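PDB 4AKX: EXOU, which is a phospholipase toxin secreted by the Pseudomonas aeruginosa type III system, bound by the chaperone SpcU, and probably cleaves host membrane lipids. Local coordinates for residues Q43-T48 and Q62-V67. Sequence-based numbering, arbitrary orientation.
Sequences QGESRT and QFENGV
Glu64 sets CG beside its own backbone N (chi1 -79°) and runs on extended, so its carboxylate reaches across to the backbone of Gly44 and Glu45; Phe63, with a similar chi1 of -76°, swings its ring to the same sheet face as Ser46. Gly44 has a positive phi of 88°, a backbone shape that glycine adopts readily, and its lack of a side chain leaves room for the Glu64 carboxylate. The small CB of Ser46 sits over the centre of the Phe63 ring, 4.2 Å from its centroid, a CH-pi contact. Arg47 and Gln62 form an antiparallel hydrogen-bonded pair, Arg47 N to Gln62 O and Gln62 N to Arg47 O both 3.0 Å; on the other face their long, flexible side chains run side by side, the Arg47 guanidinium against the Gln62 CG methylene. A type I turn from Phe63 to Gly66 leads into strand 68-73. Gln43 NE2 donates to the backbone O of Arg12 of the SpcU chain. At the exposed loop end of the strand pair the Glu45 and Glu64 carboxylates stand close without a hydrogen bond between them; solvent probably screens their repulsion, and Glu45 N, donating to Glu64 OE2 at 2.8 Å from above the carboxylate plane, ties down one of the two.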
loop_
_atom_site.group_PDB
_atom_site.type_symbol
_atom_site.label_atom_id
_atom_site.label_comp_id
_atom_site.label_asym_id
_atom_site.label_seq_id
_atom_site.Cartn_x
_atom_site.Cartn_y
_atom_site.Cartn_z
ATOM N N GLN B 43 -2.423 -27.249 28.056
ATOM C CA GLN B 43 -2.458 -28.437 27.208
ATOM C C GLN B 43 -2.579 -29.702 28.073
ATOM O O GLN B 43 -1.921 -29.819 29.125
ATOM C CB GLN B 43 -1.221 -28.485 26.301
ATOM C CG GLN B 43 -0.991 -27.209 25.462
ATOM C CD GLN B 43 -1.694 -27.238 24.110
ATOM O OE1 GLN B 43 -1.231 -27.880 23.162
ATOM N NE2 GLN B 43 -2.808 -26.541 24.015
ATOM N N GLY B 44 -3.472 -30.608 27.669
ATOM C CA GLY B 44 -3.695 -31.842 28.417
ATOM C C GLY B 44 -4.728 -31.736 29.523
ATOM O O GLY B 44 -5.320 -30.667 29.733
ATOM N N GLU B 45 -4.956 -32.841 30.241
ATOM C CA GLU B 45 -5.903 -32.822 31.364
ATOM C C GLU B 45 -5.505 -31.845 32.487
ATOM O O GLU B 45 -4.320 -31.559 32.691
ATOM C CB GLU B 45 -6.189 -34.224 31.902
ATOM C CG GLU B 45 -5.035 -34.914 32.603
ATOM C CD GLU B 45 -5.062 -36.444 32.452
ATOM O OE1 GLU B 45 -6.160 -37.042 32.467
ATOM O OE2 GLU B 45 -3.973 -37.060 32.318
ATOM N N SER B 46 -6.512 -31.299 33.169
ATOM C CA SER B 46 -6.309 -30.396 34.310
ATOM C C SER B 46 -6.708 -31.050 35.606
ATOM O O SER B 46 -7.685 -31.766 35.668
ATOM C CB SER B 46 -7.130 -29.111 34.136
ATOM O OG SER B 46 -8.482 -29.414 33.814
ATOM N N ARG B 47 -5.934 -30.815 36.645
ATOM C CA ARG B 47 -6.403 -31.064 38.009
ATOM C C ARG B 47 -6.901 -29.718 38.591
ATOM O O ARG B 47 -6.590 -28.656 38.054
ATOM C CB ARG B 47 -5.283 -31.697 38.841
ATOM C CG ARG B 47 -4.001 -30.893 38.868
ATOM C CD ARG B 47 -2.707 -31.706 39.011
ATOM N NE ARG B 47 -1.623 -30.770 39.342
ATOM C CZ ARG B 47 -0.753 -30.252 38.470
ATOM N NH1 ARG B 47 -0.726 -30.686 37.213
ATOM N NH2 ARG B 47 0.137 -29.335 38.876
ATOM N N THR B 48 -7.732 -29.762 39.624
ATOM C CA THR B 48 -8.169 -28.535 40.310
ATOM C C THR B 48 -7.464 -28.390 41.645
ATOM O O THR B 48 -7.667 -29.187 42.533
ATOM C CB THR B 48 -9.667 -28.556 40.616
ATOM O OG1 THR B 48 -10.408 -28.419 39.402
ATOM C CG2 THR B 48 -10.016 -27.390 41.517
ATOM N N GLN B 62 -4.828 -26.476 37.043
ATOM C CA GLN B 62 -3.456 -26.609 36.552
ATOM C C GLN B 62 -3.364 -27.726 35.576
ATOM O O GLN B 62 -3.970 -28.779 35.790
ATOM C CB GLN B 62 -2.491 -26.878 37.688
ATOM C CG GLN B 62 -1.052 -26.863 37.246
ATOM C CD GLN B 62 -0.107 -26.597 38.375
ATOM O OE1 GLN B 62 1.030 -26.211 38.158
ATOM N NE2 GLN B 62 -0.566 -26.803 39.584
ATOM N N PHE B 63 -2.575 -27.513 34.529
ATOM C CA PHE B 63 -2.577 -28.402 33.396
ATOM C C PHE B 63 -1.311 -29.247 33.351
ATOM O O PHE B 63 -0.359 -28.985 34.084
ATOM C CB PHE B 63 -2.654 -27.582 32.140
ATOM C CG PHE B 63 -4.005 -27.032 31.853
ATOM C CD1 PHE B 63 -4.410 -25.863 32.418
ATOM C CD2 PHE B 63 -4.826 -27.642 30.920
ATOM C CE1 PHE B 63 -5.628 -25.304 32.083
ATOM C CE2 PHE B 63 -6.048 -27.103 30.592
ATOM C CZ PHE B 63 -6.446 -25.915 31.162
ATOM N N GLU B 64 -1.270 -30.222 32.447
ATOM C CA GLU B 64 -0.112 -31.130 32.364
ATOM C C GLU B 64 1.197 -30.429 32.152
ATOM O O GLU B 64 2.225 -30.978 32.478
ATOM C CB GLU B 64 -0.294 -32.179 31.272
ATOM C CG GLU B 64 -1.198 -33.325 31.698
ATOM C CD GLU B 64 -1.602 -34.260 30.557
ATOM O OE1 GLU B 64 -0.707 -34.707 29.782
ATOM O OE2 GLU B 64 -2.818 -34.563 30.444
ATOM N N ASN B 65 1.181 -29.239 31.559
ATOM C CA ASN B 65 2.433 -28.641 31.102
ATOM C C ASN B 65 2.865 -27.514 31.965
ATOM O O ASN B 65 3.843 -26.818 31.660
ATOM C CB ASN B 65 2.362 -28.211 29.645
ATOM C CG ASN B 65 1.424 -27.052 29.404
ATOM O OD1 ASN B 65 0.477 -26.801 30.157
ATOM N ND2 ASN B 65 1.651 -26.372 28.305
ATOM N N GLY B 66 2.131 -27.349 33.067
ATOM C CA GLY B 66 2.409 -26.311 34.042
ATOM C C GLY B 66 1.349 -25.233 34.104
ATOM O O GLY B 66 1.018 -24.749 35.198
ATOM N N VAL B 67 0.822 -24.839 32.935
ATOM C CA VAL B 67 0.010 -23.621 32.830
ATOM C C VAL B 67 -1.107 -23.680 33.848
ATOM O O VAL B 67 -1.855 -24.664 33.904
ATOM C CB VAL B 67 -0.603 -23.426 31.429
ATOM C CG1 VAL B 67 -1.545 -22.228 31.424
ATOM C CG2 VAL B 67 0.478 -23.288 30.379
#